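Local coordinates for putative TetR-family transcriptional regulator (Bordetella parapertussis 12822, PDB 3CCY), which probably binds operator DNA as a helix-turn-helix transcriptional repressor of the TetR family, at residues L73-L81 with Q93-I101; I20-R29 with S105-L113. All coordinates share one frame; numbering follows the deposited sequence. Where two conformers were deposited one is given.

Helix 87-115 is common to both contacts. In contact 1 its portion 93-101 runs nearly antiparallel to 73-81, the end of helix 58-81; in contact 2 its portion 105-113 meets 20-29 of helix 15-29 at 55°. Along the chain the order is 20-29, 73-81, 93-101, 105-113, so contact 1 falls within the interval spanned by contact 2. Their centres lie 19 Å apart, on opposite sides of the chain's centre, and they touch where I101 and F98 pack near H109. Contact 1 thus belongs to the helical core and contact 2 joins the DNA-binding-domain helix to it, a junction through which, as in TetR relatives, core movements could reach the DNA-binding domain.

Contact 1 (L73-L81 with Q93-I101); sequences LLERCRQVL and QIVKLFLEI
The antiparallel pairing of the helix that links the two domains with the next helix of the TetR-type C-terminal core is seen here between L73-L81 and Q93-I101. The axes of these segments run at 153° and approach to 9.9 Å, with C77 facing I94 in the backbone register. L97 fills the middle of the interface: its CG lies anti to the backbone N (chi1 167°), and CD2 rests on the backbone of the other helix, 3.5 Å from C77 N, while CD1 lies over one face of the R76 guanidinium, offset toward its rim. The C77 sulfur comes to the edge of the F98 ring rather than over its face; SG is 4.5 Å from the ring centroid and 82° off the normal, a Cys sulfur-aromatic contact in the conformer described, though doubtful because C77 was modelled in two. Nearby, the CD1 branch of L73 reaches F98 CD1 at 3.5 Å, the two side chains crossing at about a right angle. At the other end V80 CG1 touches Q93 CB at 3.7 Å and I94 CG1 at 3.9 Å, and L81 CD2 meets I94 CD1. Polar groups lie at the margin. R76, its chain bent at chi3, directs NH2 toward the E100 carboxylate in a salt bridge, the two planes inclined to each other; the modelled separation is very short and R76 has two conformers, so its exact length is doubtful. A water donates to V80 O (2.8 Å) and also lies by Q93 NE2, where the modelled distance is too short to trust, so the bridge is doubtful. Beyond the pair, helix 122-145 contributes L134 against both C77 and F98, and helix 153-168 packs F164 and I167 on F98, while V95 and L99 lean on helix 182-195.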
# COMPACT_ATOMS: atom_id res chain seq x y z
N LEU A 73 11.99 10.76 10.44
CA LEU A 73 10.57 10.72 10.68
C LEU A 73 10.28 10.61 12.19
O LEU A 73 9.41 11.32 12.72
CB LEU A 73 9.99 9.54 9.91
CG LEU A 73 8.52 9.48 9.52
CD1 LEU A 73 7.89 10.84 9.23
CD2 LEU A 73 8.37 8.52 8.31
N LEU A 74 11.02 9.73 12.87
CA LEU A 74 10.88 9.56 14.32
C LEU A 74 11.19 10.83 15.10
O LEU A 74 10.45 11.18 16.00
CB LEU A 74 11.75 8.38 14.83
CG LEU A 74 11.20 6.97 14.52
CD1 LEU A 74 12.26 5.91 14.84
CD2 LEU A 74 9.90 6.64 15.29
N GLU A 75 12.27 11.53 14.75
CA GLU A 75 12.63 12.73 15.48
C GLU A 75 11.57 13.80 15.26
O GLU A 75 11.13 14.42 16.21
CB GLU A 75 14.00 13.28 15.09
CG GLU A 75 14.83 13.90 16.26
CD GLU A 75 14.11 14.05 17.65
OE1 GLU A 75 13.41 15.08 17.88
OE2 GLU A 75 14.30 13.15 18.54
N ARG A 76 11.12 13.96 14.01
CA ARG A 76 10.14 15.00 13.74
C ARG A 76 8.80 14.75 14.40
O ARG A 76 8.17 15.69 14.86
CB ARG A 76 10.10 15.33 12.25
CG ARG A 76 11.47 15.92 11.84
CD ARG A 76 11.63 16.17 10.38
NE ARG A 76 10.75 17.24 9.94
CZ ARG A 76 10.41 17.45 8.67
NH1 ARG A 76 10.91 16.67 7.73
NH2 ARG A 76 9.56 18.42 8.37
N CYS A 77 8.40 13.47 14.47
CA CYS A 77 7.21 13.04 15.21
C CYS A 77 7.30 13.42 16.68
O CYS A 77 6.31 13.84 17.29
CB CYS A 77 7.07 11.52 15.16
SG CYS A 77 6.22 10.87 13.76
N ARG A 78 8.46 13.19 17.27
CA ARG A 78 8.66 13.54 18.67
C ARG A 78 8.49 15.03 18.90
O ARG A 78 7.82 15.42 19.87
CB ARG A 78 10.05 13.08 19.16
CG ARG A 78 10.13 11.59 19.35
CD ARG A 78 11.54 11.14 19.84
NE ARG A 78 11.72 9.76 19.37
CZ ARG A 78 12.68 9.37 18.53
NH1 ARG A 78 12.76 8.09 18.17
NH2 ARG A 78 13.60 10.25 18.08
N GLN A 79 9.07 15.86 18.03
CA GLN A 79 8.91 17.32 18.17
C GLN A 79 7.44 17.71 18.11
O GLN A 79 7.00 18.58 18.84
CB GLN A 79 9.66 18.09 17.08
CG GLN A 79 11.14 17.86 16.96
CD GLN A 79 11.68 18.40 15.61
OE1 GLN A 79 11.51 19.58 15.27
NE2 GLN A 79 12.33 17.52 14.83
N VAL A 80 6.67 17.08 17.22
CA VAL A 80 5.24 17.29 17.17
C VAL A 80 4.57 16.85 18.48
O VAL A 80 3.78 17.61 19.06
CB VAL A 80 4.60 16.58 15.95
CG1 VAL A 80 3.09 16.58 16.03
CG2 VAL A 80 5.02 17.27 14.64
N LEU A 81 4.90 15.65 18.94
CA LEU A 81 4.32 15.11 20.16
C LEU A 81 4.60 16.05 21.30
O LEU A 81 3.67 16.43 22.00
CB LEU A 81 4.82 13.69 20.49
CG LEU A 81 4.22 12.55 19.68
CD1 LEU A 81 4.73 11.23 20.24
CD2 LEU A 81 2.70 12.60 19.68
N GLN A 93 -1.41 17.27 13.28
CA GLN A 93 -0.03 17.64 12.98
C GLN A 93 0.85 16.45 12.57
O GLN A 93 1.71 16.56 11.69
CB GLN A 93 0.59 18.46 14.13
CG GLN A 93 0.09 19.91 14.19
CD GLN A 93 0.61 20.68 15.41
OE1 GLN A 93 0.56 21.92 15.45
NE2 GLN A 93 1.12 19.96 16.41
N ILE A 94 0.65 15.30 13.21
CA ILE A 94 1.34 14.10 12.80
C ILE A 94 0.98 13.71 11.36
O ILE A 94 1.85 13.37 10.57
CB ILE A 94 1.02 12.88 13.75
CG1 ILE A 94 1.66 13.09 15.11
CG2 ILE A 94 1.39 11.52 13.05
CD1 ILE A 94 1.10 12.10 16.17
N VAL A 95 -0.30 13.74 11.01
CA VAL A 95 -0.66 13.34 9.65
C VAL A 95 -0.06 14.35 8.60
O VAL A 95 0.40 13.95 7.55
CB VAL A 95 -2.20 13.24 9.48
CG1 VAL A 95 -2.58 12.83 8.01
CG2 VAL A 95 -2.77 12.24 10.51
N LYS A 96 -0.11 15.63 8.92
CA LYS A 96 0.43 16.69 8.05
C LYS A 96 1.93 16.47 7.89
O LYS A 96 2.46 16.64 6.80
CB LYS A 96 0.21 18.05 8.67
CG LYS A 96 -1.18 18.62 8.51
CD LYS A 96 -1.26 20.08 9.03
CE LYS A 96 -2.71 20.54 8.72
NZ LYS A 96 -2.92 21.93 9.02
N LEU A 97 2.60 16.06 8.96
CA LEU A 97 4.05 15.75 8.88
C LEU A 97 4.34 14.61 7.89
O LEU A 97 5.24 14.72 7.04
CB LEU A 97 4.62 15.41 10.26
CG LEU A 97 6.00 14.76 10.33
CD1 LEU A 97 7.03 15.83 9.93
CD2 LEU A 97 6.29 14.22 11.75
N PHE A 98 3.58 13.52 8.00
CA PHE A 98 3.83 12.36 7.13
C PHE A 98 3.64 12.73 5.67
O PHE A 98 4.46 12.35 4.80
CB PHE A 98 3.01 11.11 7.54
CG PHE A 98 3.38 10.56 8.91
CD1 PHE A 98 4.45 11.07 9.62
CD2 PHE A 98 2.68 9.51 9.47
CE1 PHE A 98 4.78 10.56 10.87
CE2 PHE A 98 3.03 8.99 10.73
CZ PHE A 98 4.07 9.50 11.42
N LEU A 99 2.61 13.52 5.38
CA LEU A 99 2.36 13.92 4.01
C LEU A 99 3.32 14.98 3.51
O LEU A 99 3.61 15.05 2.33
CB LEU A 99 0.88 14.33 3.80
CG LEU A 99 -0.08 13.14 3.94
CD1 LEU A 99 -1.49 13.61 3.70
CD2 LEU A 99 0.24 11.98 2.97
N GLU A 100 3.84 15.80 4.43
CA GLU A 100 4.88 16.74 4.09
C GLU A 100 6.16 15.99 3.62
O GLU A 100 6.79 16.36 2.61
CB GLU A 100 5.16 17.66 5.28
CG GLU A 100 6.32 18.62 5.09
CD GLU A 100 7.08 18.90 6.39
OE1 GLU A 100 6.46 19.18 7.45
OE2 GLU A 100 8.32 18.85 6.34
N ILE A 101 6.53 14.96 4.38
CA ILE A 101 7.68 14.13 4.07
C ILE A 101 7.54 13.40 2.71
O ILE A 101 8.51 13.29 1.95
CB ILE A 101 8.03 13.25 5.29
CG1 ILE A 101 8.51 14.19 6.42
CG2 ILE A 101 9.08 12.20 4.95
CD1 ILE A 101 8.83 13.52 7.75
O HOH W 1 2.68 20.01 18.27

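Contact 2 (I20-R29 with S105-L113)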
# COMPACT_ATOMS: atom_id res chain seq x y z
N ILE A 20 23.15 8.34 -2.74
CA ILE A 20 21.91 8.07 -2.02
C ILE A 20 20.69 8.63 -2.75
O ILE A 20 19.70 7.93 -2.92
CB ILE A 20 21.97 8.64 -0.56
CG1 ILE A 20 23.00 7.87 0.28
CG2 ILE A 20 20.60 8.59 0.11
CD1 ILE A 20 22.54 6.47 0.70
N GLU A 21 20.79 9.89 -3.20
CA GLU A 21 19.72 10.59 -3.92
C GLU A 21 19.38 9.87 -5.23
O GLU A 21 18.20 9.63 -5.53
CB GLU A 21 20.15 12.03 -4.23
CG GLU A 21 19.02 13.00 -4.62
CD GLU A 21 19.50 14.47 -4.78
OE1 GLU A 21 18.65 15.39 -4.64
OE2 GLU A 21 20.71 14.70 -5.04
N ARG A 22 20.41 9.51 -5.98
CA ARG A 22 20.24 8.91 -7.30
C ARG A 22 19.77 7.44 -7.21
O ARG A 22 18.93 7.01 -8.00
CB ARG A 22 21.52 9.06 -8.14
CG ARG A 22 21.28 9.65 -9.53
CD ARG A 22 21.45 11.17 -9.56
NE ARG A 22 22.72 11.57 -10.16
CZ ARG A 22 23.14 12.83 -10.33
NH1 ARG A 22 22.38 13.85 -9.95
NH2 ARG A 22 24.32 13.06 -10.89
N ALA A 23 20.30 6.71 -6.23
CA ALA A 23 19.86 5.34 -5.92
C ALA A 23 18.40 5.27 -5.48
O ALA A 23 17.65 4.40 -5.92
CB ALA A 23 20.74 4.74 -4.84
N ALA A 24 18.02 6.18 -4.58
CA ALA A 24 16.63 6.27 -4.11
C ALA A 24 15.68 6.38 -5.30
O ALA A 24 14.69 5.66 -5.38
CB ALA A 24 16.47 7.44 -3.17
N ALA A 25 16.00 7.27 -6.24
CA ALA A 25 15.16 7.43 -7.43
C ALA A 25 15.01 6.13 -8.24
O ALA A 25 13.90 5.77 -8.64
CB ALA A 25 15.67 8.57 -8.30
N MSE A 26 16.10 5.41 -8.46
CA MSE A 26 16.01 4.16 -9.22
C MSE A 26 15.29 3.02 -8.48
O MSE A 26 14.46 2.34 -9.07
CB MSE A 26 17.38 3.72 -9.69
CG MSE A 26 17.79 4.45 -10.96
SE MSE A 26 19.53 3.95 -11.61
CE MSE A 26 20.60 4.87 -10.27
N PHE A 27 15.61 2.84 -7.20
CA PHE A 27 14.95 1.83 -6.37
C PHE A 27 13.43 2.04 -6.33
O PHE A 27 12.67 1.07 -6.14
CB PHE A 27 15.47 1.86 -4.92
CG PHE A 27 16.93 1.45 -4.76
CD1 PHE A 27 17.62 0.79 -5.76
CD2 PHE A 27 17.57 1.69 -3.55
CE1 PHE A 27 18.95 0.42 -5.58
CE2 PHE A 27 18.89 1.32 -3.35
CZ PHE A 27 19.59 0.68 -4.37
N ALA A 28 13.01 3.30 -6.46
CA ALA A 28 11.59 3.67 -6.41
C ALA A 28 10.84 3.57 -7.75
O ALA A 28 9.63 3.38 -7.75
CB ALA A 28 11.41 5.07 -5.78
N ARG A 29 11.55 3.70 -8.89
CA ARG A 29 10.93 3.40 -10.20
C ARG A 29 10.94 1.89 -10.46
O ARG A 29 9.92 1.23 -10.29
CB ARG A 29 11.60 4.13 -11.38
CG ARG A 29 12.03 5.57 -11.17
CD ARG A 29 10.86 6.52 -10.91
NE ARG A 29 11.33 7.84 -10.51
CZ ARG A 29 11.66 8.19 -9.27
NH1 ARG A 29 11.54 7.31 -8.27
NH2 ARG A 29 12.09 9.42 -9.01
N SER A 105 10.17 14.19 0.18
CA SER A 105 11.05 13.02 0.12
C SER A 105 10.37 11.78 -0.47
O SER A 105 10.54 10.68 0.06
CB SER A 105 11.55 12.67 1.53
OG SER A 105 12.64 13.50 1.90
N ARG A 106 9.63 11.96 -1.56
CA ARG A 106 8.84 10.88 -2.15
C ARG A 106 9.64 9.59 -2.40
O ARG A 106 9.23 8.49 -1.96
CB ARG A 106 8.16 11.34 -3.45
CG ARG A 106 7.15 10.29 -3.93
CD ARG A 106 6.44 10.62 -5.26
NE ARG A 106 5.52 9.52 -5.56
CZ ARG A 106 5.89 8.40 -6.18
NH1 ARG A 106 7.14 8.25 -6.62
NH2 ARG A 106 5.01 7.43 -6.39
N ASP A 107 10.76 9.71 -3.11
CA ASP A 107 11.60 8.57 -3.43
C ASP A 107 12.00 7.74 -2.21
O ASP A 107 11.83 6.53 -2.21
CB ASP A 107 12.86 9.02 -4.16
CG ASP A 107 12.58 9.47 -5.57
OD1 ASP A 107 11.51 9.11 -6.12
OD2 ASP A 107 13.44 10.18 -6.13
N ARG A 108 12.61 8.39 -1.21
CA ARG A 108 13.05 7.70 0.01
C ARG A 108 11.84 7.14 0.77
O ARG A 108 11.92 6.07 1.35
CB ARG A 108 13.91 8.62 0.90
CG ARG A 108 15.40 8.83 0.45
CD ARG A 108 16.09 9.79 1.41
NE ARG A 108 17.43 10.27 1.02
CZ ARG A 108 17.69 11.12 0.02
NH1 ARG A 108 18.94 11.50 -0.23
NH2 ARG A 108 16.72 11.57 -0.77
N HIS A 109 10.72 7.85 0.73
CA HIS A 109 9.44 7.39 1.32
C HIS A 109 8.96 6.09 0.65
O HIS A 109 8.75 5.07 1.31
CB HIS A 109 8.40 8.51 1.14
CG HIS A 109 7.24 8.45 2.08
ND1 HIS A 109 6.06 7.80 1.77
CD2 HIS A 109 7.05 9.02 3.30
CE1 HIS A 109 5.20 7.95 2.77
NE2 HIS A 109 5.77 8.69 3.70
N VAL A 110 8.79 6.13 -0.67
CA VAL A 110 8.42 4.93 -1.42
C VAL A 110 9.36 3.76 -1.07
O VAL A 110 8.89 2.65 -0.78
CB VAL A 110 8.40 5.18 -2.96
CG1 VAL A 110 8.15 3.88 -3.74
CG2 VAL A 110 7.37 6.23 -3.33
N VAL A 111 10.68 4.02 -1.06
CA VAL A 111 11.68 2.97 -0.75
C VAL A 111 11.47 2.37 0.67
O VAL A 111 11.61 1.14 0.84
CB VAL A 111 13.15 3.45 -1.04
CG1 VAL A 111 14.17 2.42 -0.57
CG2 VAL A 111 13.39 3.68 -2.53
N MSE A 112 11.14 3.21 1.66
CA MSE A 112 10.79 2.71 2.99
C MSE A 112 9.60 1.76 2.88
O MSE A 112 9.71 0.58 3.24
CB MSE A 112 10.50 3.87 3.96
CG MSE A 112 10.41 3.46 5.45
SE MSE A 112 12.05 2.68 6.23
CE MSE A 112 11.69 0.79 5.88
N LEU A 113 8.48 2.26 2.34
CA LEU A 113 7.23 1.52 2.17
C LEU A 113 7.31 0.29 1.27
O LEU A 113 6.36 -0.47 1.19
CB LEU A 113 6.11 2.45 1.66
CG LEU A 113 5.81 3.67 2.55
CD1 LEU A 113 4.73 4.58 1.98
CD2 LEU A 113 5.46 3.26 4.01
O HOH W 2 15.95 10.91 -5.12
O HOH W 3 8.04 5.60 -8.04
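With CG beside its backbone N (chi1 -40°) and the chain bent at chi2 (-64°), R29 curls back to reach D107, whose own CG is anti to the carbonyl carbon. They meet at the junction between the first helix of the TetR-type DNA-binding domain and the C-terminal core, where the segment axes approach to 8.3 Å and cross at 55°. The guanidinium grips the carboxylate end-on with two nitrogens that share one oxygen: NH1 lies 2.8 Å and NH2 3.0 Å from D107 OD1, both on the same face of the carboxylate plane and both bonds clearly bent. NH1 comes from well above that plane, whereas NH2 stays on the syn side; a weak third bond runs from NH2 to OD2. This shared hold should limit rotation of the carboxylate and probably favours its charged form. D107 is also a knob in a hole formed by A24, A25, A28 and R29, and the small alanines are consistent with the close approach, the CA atoms of A25 and D107 being 5.5 Å apart. Further along, V111 sends CG2 to F27 CB (3.7 Å) and to A24 O, and V110 CG1 meets A28 CB at 4.0 Å. On the other flank R108 stretches from CG to NE past A24 CB and crosses I20 at about a right angle, NH1 lying 3.4 Å from I20 CG2. Helix 58-81 closes the apolar side, with L62 and L66 against V111, and M26, present as selenomethionine, touches I40 and A43 of the predicted helix-turn-helix region. Two waters bridge the helices: one accepts from R106 NH1 and donates to A28 O, and the other donates both to E21 O and to D107 OD2, the latter at 2.8 Å.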